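Local coordinates for protein ferritin light chain (Trichoplusia ni, PDB 1Z6O) that stores iron as the light chain of a secreted 24-subunit ferritin, probably helping the ferrihydrite core to nucleate while heavy chains oxidise ferrous iron, at residues N68-S73 with V203-L208; D54-A59 with L75-S80; A26-Y31 with T95-K100. All coordinates share one frame; numbering follows the deposited sequence.

Overall arrangement
Helix 70-96 runs through all three contacts. Its N-terminus meets helix 197-211 in contact 1, its next turns, 75-80, pair with helix 37-61 in contact 2, and its C-terminal end receives the loop 26-31 in contact 3. Contacts 1 and 2 are neighbours, with centres about 13 Å apart, joined by a probable hydrogen bond from Ser73 to the carbonyl of Ala59 and by packing of Leu208 on Leu75. Contact 3 lies across the chain's centre, its own centre about 44 Å from that of contact 1. Along the sequence, contact 3 encloses contact 2 and crosses contact 1. One long helix of the ferritin bundle is thus fixed at both ends.

Contact 1 of 3, residues N68-S73 with V203-L208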
ATOM      1  N   ASN A  68      27.262  34.589  25.759  1.00 18.44           N
ATOM      2  CA  ASN A  68      26.111  34.069  25.038  1.00 19.65           C
ATOM      3  C   ASN A  68      26.382  33.801  23.553  1.00 24.12           C
ATOM      4  O   ASN A  68      25.665  34.305  22.686  1.00 20.87           O
ATOM      5  CB  ASN A  68      24.940  35.068  25.196  1.00 18.67           C
ATOM      6  CG  ASN A  68      23.585  34.442  24.909  1.00 22.71           C
ATOM      7  OD1 ASN A  68      23.208  33.447  25.522  1.00 24.77           O
ATOM      8  ND2 ASN A  68      22.839  35.032  23.980  1.00 20.18           N
ATOM      9  N   ARG A  69      27.417  33.010  23.269  1.00 19.47           N
ATOM     10  CA  ARG A  69      27.763  32.654  21.887  1.00 20.02           C
ATOM     11  C   ARG A  69      27.436  31.176  21.703  1.00 20.91           C
ATOM     12  O   ARG A  69      28.302  30.316  21.903  1.00 18.83           O
ATOM     13  CB  ARG A  69      29.257  32.864  21.642  1.00 19.12           C
ATOM     14  CG  ARG A  69      29.763  34.284  21.857  1.00 21.27           C
ATOM     15  CD  ARG A  69      29.237  35.250  20.791  1.00 23.72           C
ATOM     16  NE  ARG A  69      29.991  36.504  20.801  1.00 27.85           N
ATOM     17  CZ  ARG A  69      29.586  37.626  20.206  1.00 28.48           C
ATOM     18  NH1 ARG A  69      28.437  37.655  19.549  1.00 28.04           N
ATOM     19  NH2 ARG A  69      30.313  38.732  20.303  1.00 27.54           N
ATOM     20  N   ALA A  70      26.197  30.875  21.326  1.00 18.05           N
ATOM     21  CA  ALA A  70      25.772  29.486  21.155  1.00 21.01           C
ATOM     22  C   ALA A  70      26.599  28.710  20.122  1.00 22.04           C
ATOM     23  O   ALA A  70      26.793  27.499  20.262  1.00 19.07           O
ATOM     24  CB  ALA A  70      24.288  29.436  20.790  1.00 23.24           C
ATOM     25  N   GLY A  71      27.082  29.402  19.093  1.00 19.46           N
ATOM     26  CA  GLY A  71      27.887  28.755  18.068  1.00 17.99           C
ATOM     27  C   GLY A  71      29.255  28.366  18.608  1.00 18.63           C
ATOM     28  O   GLY A  71      29.728  27.252  18.375  1.00 17.58           O
ATOM     29  N   PHE A  72      29.909  29.280  19.318  1.00 15.96           N
ATOM     30  CA  PHE A  72      31.214  28.967  19.899  1.00 18.08           C
ATOM     31  C   PHE A  72      31.055  27.874  20.951  1.00 20.17           C
ATOM     32  O   PHE A  72      31.885  26.967  21.063  1.00 18.70           O
ATOM     33  CB  PHE A  72      31.839  30.207  20.546  1.00 17.11           C
ATOM     34  CG  PHE A  72      32.490  31.137  19.560  1.00 20.88           C
ATOM     35  CD1 PHE A  72      31.717  31.987  18.768  1.00 20.31           C
ATOM     36  CD2 PHE A  72      33.873  31.131  19.390  1.00 24.36           C
ATOM     37  CE1 PHE A  72      32.309  32.817  17.817  1.00 22.53           C
ATOM     38  CE2 PHE A  72      34.482  31.955  18.440  1.00 24.68           C
ATOM     39  CZ  PHE A  72      33.697  32.802  17.649  1.00 21.05           C
ATOM     40  N   SER A  73      29.978  27.950  21.721  1.00 18.25           N
ATOM     41  CA  SER A  73      29.750  26.954  22.752  1.00 18.51           C
ATOM     42  C   SER A  73      29.562  25.565  22.130  1.00 21.11           C
ATOM     43  O   SER A  73      30.105  24.566  22.616  1.00 19.42           O
ATOM     44  CB  SER A  73      28.526  27.367  23.593  1.00 20.45           C
ATOM     45  OG  SER A  73      28.397  26.513  24.699  1.00 26.38           O
ATOM     46  N   VAL A 203      27.398  37.540  13.464  1.00 16.22           N
ATOM     47  CA  VAL A 203      27.153  36.784  12.235  1.00 17.46           C
ATOM     48  C   VAL A 203      27.987  35.494  12.208  1.00 18.55           C
ATOM     49  O   VAL A 203      27.507  34.427  11.805  1.00 17.44           O
ATOM     50  CB  VAL A 203      27.484  37.659  10.995  1.00 19.53           C
ATOM     51  CG1 VAL A 203      27.531  36.803   9.719  1.00 20.23           C
ATOM     52  CG2 VAL A 203      26.403  38.758  10.851  1.00 18.93           C
ATOM     53  N   PHE A 204      29.233  35.591  12.647  1.00 17.39           N
ATOM     54  CA  PHE A 204      30.106  34.420  12.663  1.00 18.83           C
ATOM     55  C   PHE A 204      29.571  33.368  13.639  1.00 19.78           C
ATOM     56  O   PHE A 204      29.575  32.172  13.333  1.00 18.24           O
ATOM     57  CB  PHE A 204      31.529  34.818  13.056  1.00 16.53           C
ATOM     58  CG  PHE A 204      32.528  33.710  12.871  1.00 19.47           C
ATOM     59  CD1 PHE A 204      32.995  33.386  11.598  1.00 20.23           C
ATOM     60  CD2 PHE A 204      32.956  32.952  13.960  1.00 20.02           C
ATOM     61  CE1 PHE A 204      33.879  32.314  11.405  1.00 22.77           C
ATOM     62  CE2 PHE A 204      33.837  31.876  13.781  1.00 23.39           C
ATOM     63  CZ  PHE A 204      34.296  31.559  12.503  1.00 20.33           C
ATOM     64  N   ASP A 205      29.108  33.800  14.812  1.00 18.41           N
ATOM     65  CA  ASP A 205      28.551  32.839  15.769  1.00 18.90           C
ATOM     66  C   ASP A 205      27.319  32.141  15.189  1.00 20.53           C
ATOM     67  O   ASP A 205      27.123  30.942  15.398  1.00 18.53           O
ATOM     68  CB  ASP A 205      28.169  33.516  17.089  1.00 20.01           C
ATOM     69  CG  ASP A 205      27.610  32.517  18.106  1.00 27.59           C
ATOM     70  OD1 ASP A 205      26.372  32.376  18.218  1.00 27.99           O
ATOM     71  OD2 ASP A 205      28.423  31.845  18.775  1.00 26.97           O
ATOM     72  N   GLU A 206      26.485  32.882  14.457  1.00 18.38           N
ATOM     73  CA  GLU A 206      25.294  32.285  13.845  1.00 19.63           C
ATOM     74  C   GLU A 206      25.729  31.257  12.799  1.00 19.33           C
ATOM     75  O   GLU A 206      25.115  30.197  12.646  1.00 21.93           O
ATOM     76  CB  GLU A 206      24.431  33.374  13.190  1.00 20.04           C
ATOM     77  CG  GLU A 206      23.762  34.320  14.201  1.00 24.23           C
ATOM     78  CD  GLU A 206      22.687  33.619  15.032  1.00 35.23           C
ATOM     79  OE1 GLU A 206      21.822  32.946  14.431  1.00 34.77           O
ATOM     80  OE2 GLU A 206      22.698  33.742  16.277  1.00 32.72           O
ATOM     81  N   TYR A 207      26.797  31.577  12.078  1.00 17.76           N
ATOM     82  CA  TYR A 207      27.349  30.672  11.070  1.00 18.87           C
ATOM     83  C   TYR A 207      27.834  29.374  11.749  1.00 22.69           C
ATOM     84  O   TYR A 207      27.604  28.273  11.239  1.00 22.73           O
ATOM     85  CB  TYR A 207      28.518  31.352  10.357  1.00 19.67           C
ATOM     86  CG  TYR A 207      29.348  30.422   9.501  1.00 24.25           C
ATOM     87  CD1 TYR A 207      28.844  29.911   8.305  1.00 27.06           C
ATOM     88  CD2 TYR A 207      30.651  30.075   9.876  1.00 27.57           C
ATOM     89  CE1 TYR A 207      29.613  29.077   7.496  1.00 29.33           C
ATOM     90  CE2 TYR A 207      31.434  29.238   9.069  1.00 32.11           C
ATOM     91  CZ  TYR A 207      30.903  28.749   7.881  1.00 34.06           C
ATOM     92  OH  TYR A 207      31.662  27.941   7.065  1.00 43.75           O
ATOM     93  N   LEU A 208      28.509  29.495  12.893  1.00 19.50           N
ATOM     94  CA  LEU A 208      28.967  28.296  13.600  1.00 20.58           C
ATOM     95  C   LEU A 208      27.782  27.437  14.038  1.00 24.19           C
ATOM     96  O   LEU A 208      27.850  26.206  13.998  1.00 23.02           O
ATOM     97  CB  LEU A 208      29.811  28.656  14.829  1.00 17.85           C
ATOM     98  CG  LEU A 208      31.207  29.241  14.574  1.00 19.49           C
ATOM     99  CD1 LEU A 208      31.919  29.438  15.918  1.00 18.56           C
ATOM    100  CD2 LEU A 208      32.029  28.297  13.680  1.00 20.61           C
TER
HETATM  101  O   HOH W   1      24.170  32.843  20.870  1.00 29.48           O
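Asp205 aims its carboxylate straight at the start of helix 70-96, with CG anti to its own backbone N (chi1 -179°). Asp205 OD2 accepts from Phe72 N at 3.0 Å, while Asp205 OD1 takes the straighter bond from Gly71 N at 3.2 Å; a weak second bond also links Gly71 N to OD2. Both of the stronger donors sit above the carboxylate plane. A water accepts from Ala70 N and lies within donating distance of Asn68 O and, weakly, of Asp205 OD1, which has a further partner in Gln209.

The Phe72 ring is nearly coplanar with this carboxylate and presents its edge to it, Phe72 CD1 lying 3.3 Å from Asp205 OD2. Over one ring face stands Leu208 CD1, 3.9 Å from the centroid, in a CH-pi contact. Phe204 meets the far end of the ring obliquely, Phe72 CZ lying 3.8 Å from Phe204 CD2. At Gly71 a CB would clash with Asp205 O; instead its CA makes a CH···O contact with that carbonyl.

Arg69 holds the N-cap position, its NE in a salt bridge with Glu122. A carboxylate from helix 197-211, accepting from first-turn amides of helix 70-96, here fastens the short C-terminal helix of the ferritin fold to its four-helix bundle.

Contact 2 of 3, residues D54-A59 with L75-S80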
ATOM      1  N   ASP A  54      38.883  20.467  29.407  1.00 17.83           N
ATOM      2  CA  ASP A  54      39.246  21.861  29.091  1.00 18.57           C
ATOM      3  C   ASP A  54      38.205  22.415  28.097  1.00 18.80           C
ATOM      4  O   ASP A  54      37.708  23.533  28.242  1.00 17.47           O
ATOM      5  CB  ASP A  54      40.621  21.965  28.398  1.00 19.02           C
ATOM      6  CG  ASP A  54      41.787  21.690  29.333  1.00 29.72           C
ATOM      7  OD1 ASP A  54      41.639  21.913  30.549  1.00 25.08           O
ATOM      8  OD2 ASP A  54      42.859  21.266  28.843  1.00 24.29           O
ATOM      9  N   TYR A  55      37.898  21.636  27.065  1.00 15.57           N
ATOM     10  CA  TYR A  55      36.924  22.066  26.057  1.00 16.49           C
ATOM     11  C   TYR A  55      35.537  22.239  26.683  1.00 18.95           C
ATOM     12  O   TYR A  55      34.772  23.125  26.296  1.00 17.13           O
ATOM     13  CB  TYR A  55      36.849  21.038  24.920  1.00 14.35           C
ATOM     14  CG  TYR A  55      38.128  20.938  24.101  1.00 15.90           C
ATOM     15  CD1 TYR A  55      38.516  19.728  23.541  1.00 16.79           C
ATOM     16  CD2 TYR A  55      38.927  22.064  23.863  1.00 17.51           C
ATOM     17  CE1 TYR A  55      39.671  19.626  22.753  1.00 16.47           C
ATOM     18  CE2 TYR A  55      40.090  21.977  23.073  1.00 21.52           C
ATOM     19  CZ  TYR A  55      40.446  20.748  22.522  1.00 20.21           C
ATOM     20  OH  TYR A  55      41.568  20.629  21.726  1.00 23.00           O
ATOM     21  N   LEU A  56      35.204  21.375  27.634  1.00 16.21           N
ATOM     22  CA  LEU A  56      33.908  21.476  28.295  1.00 16.91           C
ATOM     23  C   LEU A  56      33.804  22.817  29.030  1.00 18.18           C
ATOM     24  O   LEU A  56      32.755  23.465  29.006  1.00 17.96           O
ATOM     25  CB  LEU A  56      33.723  20.309  29.280  1.00 19.49           C
ATOM     26  CG  LEU A  56      32.375  20.325  30.013  1.00 27.40           C
ATOM     27  CD1 LEU A  56      31.261  20.160  28.987  1.00 30.86           C
ATOM     28  CD2 LEU A  56      32.308  19.191  31.029  1.00 26.61           C
ATOM     29  N   LEU A  57      34.885  23.243  29.679  1.00 15.92           N
ATOM     30  CA  LEU A  57      34.872  24.522  30.392  1.00 18.16           C
ATOM     31  C   LEU A  57      34.756  25.689  29.407  1.00 21.10           C
ATOM     32  O   LEU A  57      34.108  26.687  29.710  1.00 16.52           O
ATOM     33  CB  LEU A  57      36.125  24.674  31.269  1.00 17.65           C
ATOM     34  CG  LEU A  57      36.198  23.663  32.433  1.00 22.54           C
ATOM     35  CD1 LEU A  57      37.525  23.830  33.169  1.00 23.33           C
ATOM     36  CD2 LEU A  57      35.026  23.871  33.392  1.00 20.58           C
ATOM     37  N   SER A  58      35.390  25.584  28.241  1.00 17.22           N
ATOM     38  CA  SER A  58      35.249  26.645  27.237  1.00 16.90           C
ATOM     39  C   SER A  58      33.799  26.678  26.749  1.00 16.79           C
ATOM     40  O   SER A  58      33.237  27.754  26.543  1.00 17.77           O
ATOM     41  CB  SER A  58      36.174  26.408  26.033  1.00 17.29           C
ATOM     42  OG  SER A  58      37.522  26.676  26.376  1.00 19.64           O
ATOM     43  N   ALA A  59      33.192  25.507  26.548  1.00 15.04           N
ATOM     44  CA  ALA A  59      31.799  25.468  26.098  1.00 17.38           C
ATOM     45  C   ALA A  59      30.909  26.163  27.135  1.00 22.56           C
ATOM     46  O   ALA A  59      29.982  26.899  26.782  1.00 18.02           O
ATOM     47  CB  ALA A  59      31.336  24.023  25.898  1.00 16.95           C
ATOM     48  N   LEU A  75      30.733  24.548  19.264  1.00 16.37           N
ATOM     49  CA  LEU A  75      32.018  24.124  18.707  1.00 17.67           C
ATOM     50  C   LEU A  75      32.837  23.425  19.798  1.00 18.86           C
ATOM     51  O   LEU A  75      33.377  22.331  19.588  1.00 16.81           O
ATOM     52  CB  LEU A  75      32.789  25.344  18.166  1.00 17.26           C
ATOM     53  CG  LEU A  75      34.173  25.111  17.529  1.00 23.93           C
ATOM     54  CD1 LEU A  75      34.558  26.306  16.653  1.00 25.43           C
ATOM     55  CD2 LEU A  75      35.220  24.924  18.617  1.00 28.72           C
ATOM     56  N   PHE A  76      32.924  24.048  20.969  1.00 15.44           N
ATOM     57  CA  PHE A  76      33.693  23.453  22.058  1.00 15.76           C
ATOM     58  C   PHE A  76      33.048  22.218  22.658  1.00 16.69           C
ATOM     59  O   PHE A  76      33.739  21.301  23.088  1.00 17.05           O
ATOM     60  CB  PHE A  76      33.967  24.485  23.150  1.00 15.08           C
ATOM     61  CG  PHE A  76      35.101  25.400  22.814  1.00 18.58           C
ATOM     62  CD1 PHE A  76      34.866  26.710  22.403  1.00 17.89           C
ATOM     63  CD2 PHE A  76      36.415  24.930  22.862  1.00 17.39           C
ATOM     64  CE1 PHE A  76      35.932  27.548  22.039  1.00 20.95           C
ATOM     65  CE2 PHE A  76      37.488  25.754  22.504  1.00 20.24           C
ATOM     66  CZ  PHE A  76      37.242  27.067  22.090  1.00 21.01           C
ATOM     67  N   LYS A  77      31.722  22.186  22.682  1.00 14.91           N
ATOM     68  CA  LYS A  77      31.028  21.027  23.223  1.00 16.89           C
ATOM     69  C   LYS A  77      31.314  19.813  22.329  1.00 20.12           C
ATOM     70  O   LYS A  77      31.507  18.688  22.809  1.00 17.83           O
ATOM     71  CB  LYS A  77      29.528  21.323  23.288  1.00 20.39           C
ATOM     72  CG  LYS A  77      28.663  20.140  23.683  1.00 25.98           C
ATOM     73  CD  LYS A  77      29.021  19.604  25.047  1.00 40.58           C
ATOM     74  CE  LYS A  77      28.022  18.521  25.446  1.00 54.91           C
ATOM     75  NZ  LYS A  77      28.518  17.734  26.588  1.00 66.15           N
ATOM     76  N   LYS A  78      31.350  20.038  21.022  1.00 17.05           N
ATOM     77  CA  LYS A  78      31.640  18.950  20.092  1.00 19.53           C
ATOM     78  C   LYS A  78      33.086  18.460  20.287  1.00 17.74           C
ATOM     79  O   LYS A  78      33.341  17.254  20.294  1.00 18.04           O
ATOM     80  CB  LYS A  78      31.426  19.414  18.652  1.00 21.16           C
ATOM     81  CG  LYS A  78      31.728  18.339  17.621  1.00 34.64           C
ATOM     82  CD  LYS A  78      31.330  18.784  16.220  1.00 49.27           C
ATOM     83  CE  LYS A  78      31.619  17.692  15.197  1.00 60.51           C
ATOM     84  NZ  LYS A  78      31.238  18.106  13.816  1.00 71.86           N
ATOM     85  N   LEU A  79      34.030  19.386  20.429  1.00 16.18           N
ATOM     86  CA  LEU A  79      35.427  19.006  20.674  1.00 18.19           C
ATOM     87  C   LEU A  79      35.534  18.213  21.984  1.00 19.55           C
ATOM     88  O   LEU A  79      36.301  17.251  22.079  1.00 17.72           O
ATOM     89  CB  LEU A  79      36.322  20.246  20.776  1.00 16.50           C
ATOM     90  CG  LEU A  79      36.576  21.022  19.475  1.00 21.11           C
ATOM     91  CD1 LEU A  79      37.499  22.205  19.771  1.00 21.18           C
ATOM     92  CD2 LEU A  79      37.209  20.099  18.429  1.00 23.07           C
ATOM     93  N   SER A  80      34.781  18.633  22.998  1.00 15.19           N
ATOM     94  CA  SER A  80      34.793  17.941  24.292  1.00 15.56           C
ATOM     95  C   SER A  80      34.234  16.525  24.172  1.00 16.64           C
ATOM     96  O   SER A  80      34.846  15.562  24.652  1.00 16.22           O
ATOM     97  CB  SER A  80      33.957  18.716  25.327  1.00 17.20           C
ATOM     98  OG  SER A  80      33.924  18.006  26.563  1.00 17.46           O
TER
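Two aromatic rings, one from each helix, line one side of the interface between 54-59 and 75-80, and each has an aliphatic carbon of the partner helix over a face. Both Tyr55 and Phe76 have CG anti to the carbonyl carbon. Ser58 CB sits over the Phe76 ring, 3.6 Å from its centroid, and Leu79 CB lies over the Tyr55 ring toward its rim, 3.6 Å from Tyr55 CD1. Both are CH-pi contacts. The two side chains cross at about a right angle, with Tyr55 CD2 in the plane of the Phe76 ring at its edge, 3.9 Å from Phe76 CD2.

Behind the rings the backbones come close. Phe76 CB rests 3.5 Å from Tyr55 O and against Ala59, whose CB touches Phe76 CB and Lys77 N. Ser80 CB packs on Tyr55 CB at 3.7 Å, and its OG lies beside Leu56 CB. With small Ala59, Ser58 and Ser80 at the interface, the segment axes approach to 7.6 Å at an angle of 160°, nearly antiparallel.

In the second shell, Leu75 CD2 lies over the face of Phe76 opposite Ser58. The hydroxyls find partners beyond the pair: Tyr55 OH with Thr132, Ser58 OG with Tyr116, and Ser80 OG with the carbonyl of Ser52.

Helices 37-61 and 70-96 form an antiparallel pair of the ferritin bundle. Helix 122-148 packs on their aromatic side through Ala125, Ala129 and Gln133, while on the Leu56 and Lys77 side Met72 of a neighbouring heavy chain approaches.

Contact 3 of 3, residues A26-Y31 with T95-K100; sequences AVYGEY and TKRGDK
Ala26, the first residue of its segment, sets its CB against the end of helix 70-96, 3.5 Å from Lys96 O. That helix finishes in a Schellman motif whose C-prime residue is Gly98, with positive phi; a CB there would collide with Val27 CG2, which instead rests against Gly98 O.

Ala26 O and Tyr28 N also hold a water in common with Arg97. The water donates to Ala26 O and to Arg97 O (2.7 Å), and accepts from Tyr28 N and from Arg97 NE (2.9 Å), so four bonds grip it and tie both backbones to one side chain.

Tyr28, its CG in the crowded position between backbone N and carbonyl carbon (chi1 64°), lays its ring over one face of the Arg97 guanidinium. The planes are 31° apart, with CZ of Arg97 4.3 Å from the Tyr28 ring centroid in an off-centre cation-pi contact. Tyr28 O meets the guanidinium at its edge, accepting a weak, long bond from NH2.

Tyr31 comes from the opposite face: Tyr31 CD1 is 3.9 Å from Arg97 CZ, and Arg97 CB lies over the Tyr31 ring in a CH-pi contact. Asp99 CB touches this ring at its edge, 3.8 Å from Tyr31 CE2. Beyond it a second water accepts from Tyr31 OH and donates to Asp99 OD2.

Bends at chi2 and chi3 fold Arg97 back between the two tyrosines, where Glu158 and Asp156 form salt bridges with NH1 and NH2. Two carboxylates and the flanking tyrosine rings would be expected to stabilise the buried cation. It thus links the extended N-terminal region to the bundle, beside a second light chain whose Phe141 meets Tyr28.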
ATOM      1  N   ALA A  26      46.929 -11.225  25.516  1.00 16.00           N
ATOM      2  CA  ALA A  26      46.785 -10.706  24.160  1.00 17.89           C
ATOM      3  C   ALA A  26      48.026  -9.992  23.627  1.00 18.92           C
ATOM      4  O   ALA A  26      47.961  -9.318  22.605  1.00 17.26           O
ATOM      5  CB  ALA A  26      45.573  -9.762  24.106  1.00 16.72           C
ATOM      6  N   VAL A  27      49.156 -10.143  24.308  1.00 16.73           N
ATOM      7  CA  VAL A  27      50.385  -9.477  23.873  1.00 15.93           C
ATOM      8  C   VAL A  27      51.059 -10.192  22.700  1.00 18.32           C
ATOM      9  O   VAL A  27      51.282 -11.403  22.751  1.00 19.02           O
ATOM     10  CB  VAL A  27      51.417  -9.400  25.040  1.00 20.15           C
ATOM     11  CG1 VAL A  27      52.750  -8.799  24.544  1.00 21.41           C
ATOM     12  CG2 VAL A  27      50.844  -8.554  26.197  1.00 19.38           C
ATOM     13  N   TYR A  28      51.353  -9.453  21.634  1.00 17.21           N
ATOM     14  CA  TYR A  28      52.076 -10.033  20.497  1.00 19.00           C
ATOM     15  C   TYR A  28      52.924  -8.926  19.878  1.00 20.30           C
ATOM     16  O   TYR A  28      52.731  -7.743  20.190  1.00 18.62           O
ATOM     17  CB  TYR A  28      51.119 -10.676  19.474  1.00 19.06           C
ATOM     18  CG  TYR A  28      50.171  -9.730  18.776  1.00 18.36           C
ATOM     19  CD1 TYR A  28      50.466  -9.225  17.512  1.00 17.46           C
ATOM     20  CD2 TYR A  28      48.965  -9.357  19.375  1.00 17.62           C
ATOM     21  CE1 TYR A  28      49.574  -8.365  16.849  1.00 18.95           C
ATOM     22  CE2 TYR A  28      48.071  -8.503  18.734  1.00 17.79           C
ATOM     23  CZ  TYR A  28      48.380  -8.014  17.474  1.00 19.26           C
ATOM     24  OH  TYR A  28      47.492  -7.181  16.835  1.00 20.89           O
ATOM     25  N   GLY A  29      53.873  -9.301  19.023  1.00 19.17           N
ATOM     26  CA  GLY A  29      54.761  -8.307  18.437  1.00 22.21           C
ATOM     27  C   GLY A  29      55.562  -7.632  19.551  1.00 23.96           C
ATOM     28  O   GLY A  29      56.030  -6.507  19.406  1.00 25.55           O
ATOM     29  N   GLU A  30      55.724  -8.310  20.678  1.00 24.71           N
ATOM     30  CA  GLU A  30      56.441  -7.711  21.822  1.00 42.00           C
ATOM     31  C   GLU A  30      55.902  -6.326  22.236  1.00 44.63           C
ATOM     32  O   GLU A  30      56.656  -5.433  22.663  1.00 36.60           O
ATOM     33  CB  GLU A  30      57.934  -7.609  21.510  1.00 49.15           C
ATOM     34  CG  GLU A  30      58.600  -8.969  21.353  1.00 61.75           C
ATOM     35  CD  GLU A  30      60.076  -8.861  21.049  1.00 74.38           C
ATOM     36  OE1 GLU A  30      60.426  -8.210  20.040  1.00 81.63           O
ATOM     37  OE2 GLU A  30      60.884  -9.425  21.818  1.00 81.82           O
ATOM     38  N   TYR A  31      54.592  -6.148  22.104  1.00 35.93           N
ATOM     39  CA  TYR A  31      53.953  -4.887  22.468  1.00 26.72           C
ATOM     40  C   TYR A  31      54.262  -4.586  23.931  1.00 22.51           C
ATOM     41  O   TYR A  31      54.024  -5.420  24.803  1.00 24.11           O
ATOM     42  CB  TYR A  31      52.436  -5.006  22.300  1.00 26.40           C
ATOM     43  CG  TYR A  31      51.692  -3.732  22.593  1.00 22.69           C
ATOM     44  CD1 TYR A  31      51.632  -2.711  21.651  1.00 22.40           C
ATOM     45  CD2 TYR A  31      51.055  -3.544  23.816  1.00 22.05           C
ATOM     46  CE1 TYR A  31      50.956  -1.532  21.913  1.00 23.74           C
ATOM     47  CE2 TYR A  31      50.370  -2.359  24.094  1.00 22.24           C
ATOM     48  CZ  TYR A  31      50.330  -1.360  23.131  1.00 23.13           C
ATOM     49  OH  TYR A  31      49.677  -0.184  23.395  1.00 28.84           O
ATOM     50  N   THR A  95      43.929  -2.026  26.262  1.00 15.24           N
ATOM     51  CA  THR A  95      43.619  -3.346  26.817  1.00 14.62           C
ATOM     52  C   THR A  95      43.457  -4.403  25.733  1.00 15.26           C
ATOM     53  O   THR A  95      43.741  -5.580  25.965  1.00 16.66           O
ATOM     54  CB  THR A  95      42.357  -3.320  27.705  1.00 17.41           C
ATOM     55  OG1 THR A  95      41.236  -2.853  26.947  1.00 18.42           O
ATOM     56  CG2 THR A  95      42.584  -2.401  28.906  1.00 16.39           C
ATOM     57  N   LYS A  96      43.001  -3.999  24.552  1.00 15.17           N
ATOM     58  CA  LYS A  96      42.871  -4.958  23.453  1.00 15.59           C
ATOM     59  C   LYS A  96      44.250  -5.552  23.127  1.00 17.97           C
ATOM     60  O   LYS A  96      44.368  -6.738  22.811  1.00 16.01           O
ATOM     61  CB  LYS A  96      42.315  -4.271  22.194  1.00 17.07           C
ATOM     62  CG  LYS A  96      42.293  -5.205  20.976  1.00 20.84           C
ATOM     63  CD  LYS A  96      41.402  -4.690  19.839  1.00 27.56           C
ATOM     64  CE  LYS A  96      41.945  -3.427  19.222  1.00 36.42           C
ATOM     65  NZ  LYS A  96      41.058  -2.957  18.111  1.00 45.70           N
ATOM     66  N   ARG A  97      45.291  -4.721  23.210  1.00 14.70           N
ATOM     67  CA  ARG A  97      46.652  -5.168  22.914  1.00 15.94           C
ATOM     68  C   ARG A  97      47.356  -5.833  24.105  1.00 18.26           C
ATOM     69  O   ARG A  97      48.567  -6.048  24.078  1.00 17.44           O
ATOM     70  CB  ARG A  97      47.495  -3.997  22.364  1.00 16.04           C
ATOM     71  CG  ARG A  97      47.015  -3.471  20.983  1.00 15.61           C
ATOM     72  CD  ARG A  97      47.056  -4.573  19.898  1.00 16.35           C
ATOM     73  NE  ARG A  97      48.375  -5.199  19.799  1.00 15.62           N
ATOM     74  CZ  ARG A  97      49.414  -4.689  19.141  1.00 21.62           C
ATOM     75  NH1 ARG A  97      49.309  -3.531  18.493  1.00 16.96           N
ATOM     76  NH2 ARG A  97      50.577  -5.329  19.152  1.00 16.38           N
ATOM     77  N   GLY A  98      46.598  -6.141  25.157  1.00 17.17           N
ATOM     78  CA  GLY A  98      47.169  -6.856  26.291  1.00 16.58           C
ATOM     79  C   GLY A  98      47.866  -6.060  27.368  1.00 22.35           C
ATOM     80  O   GLY A  98      48.540  -6.623  28.220  1.00 19.07           O
ATOM     81  N   ASP A  99      47.688  -4.750  27.356  1.00 17.14           N
ATOM     82  CA  ASP A  99      48.337  -3.891  28.340  1.00 18.27           C
ATOM     83  C   ASP A  99      47.262  -3.443  29.333  1.00 22.15           C
ATOM     84  O   ASP A  99      46.119  -3.909  29.286  1.00 20.39           O
ATOM     85  CB  ASP A  99      48.947  -2.699  27.588  1.00 19.66           C
ATOM     86  CG  ASP A  99      49.969  -1.917  28.404  1.00 31.86           C
ATOM     87  OD1 ASP A  99      50.314  -2.323  29.533  1.00 31.71           O
ATOM     88  OD2 ASP A  99      50.430  -0.874  27.886  1.00 32.75           O
ATOM     89  N   LYS A 100      47.629  -2.578  30.264  1.00 22.64           N
ATOM     90  CA  LYS A 100      46.646  -2.068  31.203  1.00 26.34           C
ATOM     91  C   LYS A 100      46.835  -0.570  31.282  1.00 26.19           C
ATOM     92  O   LYS A 100      47.955  -0.065  31.201  1.00 26.12           O
ATOM     93  CB  LYS A 100      46.788  -2.712  32.578  1.00 32.24           C
ATOM     94  CG  LYS A 100      47.995  -2.335  33.368  1.00 40.06           C
ATOM     95  CD  LYS A 100      47.889  -2.983  34.744  1.00 52.64           C
ATOM     96  CE  LYS A 100      49.159  -2.805  35.554  1.00 63.13           C
ATOM     97  NZ  LYS A 100      49.112  -3.601  36.813  1.00 73.64           N
TER
HETATM   98  O   HOH W   2      49.401  -7.079  21.698  1.00 17.01           O
HETATM   99  O   HOH W   3      49.450   0.532  25.881  1.00 25.33           O